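Local coordinates for cyanate lyase C-terminal domain-containing protein (Tetranychus urticae, PDB 5UK3) that breaks down cyanate as a cyanase, probably by reaction with bicarbonate to give ammonia and carbon dioxide, at the interface of chains A and B. Residues are numbered along the deposited sequence; one frame, centred on the assembly and turned at random. Chains: chain A/B, Uncharacterized protein.

The interface of chains A and B. Residues chain A 47-48, 50-51, 54, 56, 90; chain B 107-108, 110-111, 115.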
loop_
_atom_site.group_PDB
_atom_site.type_symbol
_atom_site.label_atom_id
_atom_site.label_comp_id
_atom_site.label_asym_id
_atom_site.label_seq_id
_atom_site.Cartn_x
_atom_site.Cartn_y
_atom_site.Cartn_z
ATOM N N VAL A 47 -5.597 31.171 11.546
ATOM C CA VAL A 47 -5.354 29.869 10.909
ATOM C C VAL A 47 -6.168 29.716 9.636
ATOM O O VAL A 47 -5.658 29.226 8.633
ATOM C CB VAL A 47 -5.660 28.690 11.844
ATOM C CG1 VAL A 47 -5.592 27.360 11.106
ATOM C CG2 VAL A 47 -4.670 28.663 12.996
ATOM N N TRP A 48 -7.420 30.147 9.666
ATOM C CA TRP A 48 -8.265 30.073 8.476
ATOM C C TRP A 48 -7.691 30.903 7.334
ATOM O O TRP A 48 -7.587 30.427 6.206
ATOM C CB TRP A 48 -9.665 30.557 8.810
ATOM C CG TRP A 48 -10.544 30.651 7.657
ATOM C CD1 TRP A 48 -11.252 29.647 7.085
ATOM C CD2 TRP A 48 -10.832 31.829 6.911
ATOM N NE1 TRP A 48 -11.968 30.121 6.023
ATOM C CE2 TRP A 48 -11.726 31.459 5.889
ATOM C CE3 TRP A 48 -10.415 33.157 7.002
ATOM C CZ2 TRP A 48 -12.217 32.368 4.960
ATOM C CZ3 TRP A 48 -10.897 34.064 6.081
ATOM C CH2 TRP A 48 -11.793 33.664 5.066
ATOM N N THR A 50 -4.638 31.916 6.921
ATOM C CA THR A 50 -3.445 31.262 6.454
ATOM C C THR A 50 -3.812 30.167 5.452
ATOM O O THR A 50 -3.217 30.066 4.392
ATOM C CB THR A 50 -2.643 30.706 7.629
ATOM O OG1 THR A 50 -2.344 31.761 8.544
ATOM C CG2 THR A 50 -1.337 30.113 7.168
ATOM N N SER A 51 -4.810 29.354 5.778
ATOM C CA SER A 51 -5.239 28.287 4.876
ATOM C C SER A 51 -5.801 28.795 3.548
ATOM O O SER A 51 -5.687 28.110 2.540
ATOM C CB SER A 51 -6.257 27.368 5.556
ATOM O OG SER A 51 -7.552 27.938 5.555
ATOM N N HIS A 54 -2.807 29.534 1.505
ATOM C CA HIS A 54 -2.211 28.266 1.058
ATOM C C HIS A 54 -3.091 27.457 0.099
ATOM O O HIS A 54 -2.644 26.414 -0.388
ATOM C CB HIS A 54 -1.822 27.379 2.242
ATOM C CG HIS A 54 -0.627 27.866 2.985
ATOM N ND1 HIS A 54 -0.575 29.096 3.604
ATOM C CD2 HIS A 54 0.578 27.288 3.191
ATOM C CE1 HIS A 54 0.609 29.246 4.172
ATOM N NE2 HIS A 54 1.326 28.163 3.937
ATOM N N GLN A 56 -6.044 25.892 0.685
ATOM C CA GLN A 56 -6.826 24.827 1.292
ATOM C C GLN A 56 -8.195 25.324 1.756
ATOM O O GLN A 56 -8.941 24.575 2.396
ATOM C CB GLN A 56 -6.068 24.248 2.474
ATOM C CG GLN A 56 -4.833 23.490 2.052
ATOM C CD GLN A 56 -5.167 22.244 1.246
ATOM O OE1 GLN A 56 -6.049 21.451 1.615
ATOM N NE2 GLN A 56 -4.477 22.071 0.131
ATOM N N GLN A 90 -2.136 17.493 -0.425
ATOM C CA GLN A 90 -0.727 17.841 -0.474
ATOM C C GLN A 90 -0.056 16.776 0.382
ATOM O O GLN A 90 -0.446 16.552 1.519
ATOM C CB GLN A 90 -0.466 19.287 0.034
ATOM C CG GLN A 90 -1.407 19.814 1.122
ATOM C CD GLN A 90 -1.079 21.227 1.599
ATOM O OE1 GLN A 90 -0.404 21.982 0.915
ATOM N NE2 GLN A 90 -1.607 21.601 2.762
ATOM N N VAL B 107 -6.054 19.235 6.038
ATOM C CA VAL B 107 -6.511 20.517 5.511
ATOM C C VAL B 107 -5.710 21.711 6.043
ATOM O O VAL B 107 -5.277 22.549 5.265
ATOM C CB VAL B 107 -8.015 20.708 5.782
ATOM C CG1 VAL B 107 -8.433 22.129 5.469
ATOM C CG2 VAL B 107 -8.829 19.743 4.937
ATOM N N TYR B 108 -5.495 21.773 7.354
ATOM C CA TYR B 108 -4.780 22.894 7.978
ATOM C C TYR B 108 -3.290 22.635 8.292
ATOM O O TYR B 108 -2.604 23.512 8.815
ATOM C CB TYR B 108 -5.496 23.308 9.237
ATOM C CG TYR B 108 -6.863 23.818 8.947
ATOM C CD1 TYR B 108 -7.061 25.112 8.503
ATOM C CD2 TYR B 108 -7.962 23.005 9.118
ATOM C CE1 TYR B 108 -8.335 25.590 8.250
ATOM C CE2 TYR B 108 -9.241 23.461 8.885
ATOM C CZ TYR B 108 -9.436 24.752 8.449
ATOM O OH TYR B 108 -10.732 25.178 8.206
ATOM N N SER B 110 -0.439 22.464 6.485
ATOM C CA SER B 110 0.551 23.395 5.952
ATOM C C SER B 110 0.436 24.782 6.572
ATOM O O SER B 110 1.454 25.466 6.704
ATOM C CB SER B 110 0.445 23.518 4.437
ATOM O OG SER B 110 -0.748 24.160 4.043
ATOM N N SER B 111 -0.780 25.173 6.964
ATOM C CA SER B 111 -0.992 26.439 7.640
ATOM C C SER B 111 -0.387 26.445 9.028
ATOM O O SER B 111 0.268 27.413 9.435
ATOM C CB SER B 111 -2.478 26.727 7.761
ATOM O OG SER B 111 -3.073 26.764 6.481
ATOM N N ILE B 115 2.627 28.872 10.378
ATOM C CA ILE B 115 2.456 29.727 11.542
ATOM C C ILE B 115 3.489 29.384 12.584
ATOM O O ILE B 115 4.106 30.277 13.141
ATOM C CB ILE B 115 1.060 29.607 12.138
ATOM C CG1 ILE B 115 0.037 30.236 11.192
ATOM C CG2 ILE B 115 0.996 30.325 13.472
ATOM C CD1 ILE B 115 -1.373 29.748 11.430
#
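B:Ser110 and B:Ser111, adjacent on helix 96-120 of chain B, bury 59 and 50 Å² against chain A and meet different parts of it. The B:Ser110 hydroxyl, OG, takes a hydrogen bond from the side-chain amide nitrogen NE2 of A:Gln90 at 3.0 Å. The angle at the hydrogen is 165°, so the bond is nearly straight, and OG also lies close to the amide plane. Beyond CG the A:Gln90 chain is extended (chi2 179°), which carries its amide tip-first to the serine. The imidazole of A:His54 approaches the same hydroxyl through its carbon CD2, at 3.5 Å from OG, a contact without a hydrogen bond. Its ND1 instead donates to the backbone O of A:Thr50 at 2.9 Å, from above the carbonyl plane; this bent second-shell bond probably helps limit rotation of the imidazole and ties it to helix 46-53.

B:Ser111 lies against that helix. Its CB packs on the methyl CG2 of A:Thr50 at 3.6 Å, while its OG points at the helix backbone, 3.2 Å from A:Ser51 N. A hydrogen bond there is chemically possible but would at best be shared, because the same N is 3.0 Å from A:Val47 O within the helix.

One turn away, B:Tyr108 (33 Å² buried) presents the CD1-CE1 side of its ring. A:Val47 CG1 reaches CD1 at 3.7 Å, the two side chains crossing at about a right angle, and A:Ser51 CB touches CD1 as well. The A:Ser51 hydroxyl is turned back onto A:Trp48 O (chi1 80°), a bond within chain A. On the other side of B:Ser111, about a turn on, B:Ile115 CD1 meets A:Val47 CG2 at 3.8 Å.

Helix 46-53 belongs to the helix-turn-helix-like N-terminal region. Small-residue and apolar contacts dock it on the long helix of the partner, to which the A:Gln90 bond ties a separate loop. Repeated by the two-fold, this patch helps to join the two subunits of a dimer, the probable building unit of the cyanase decamer.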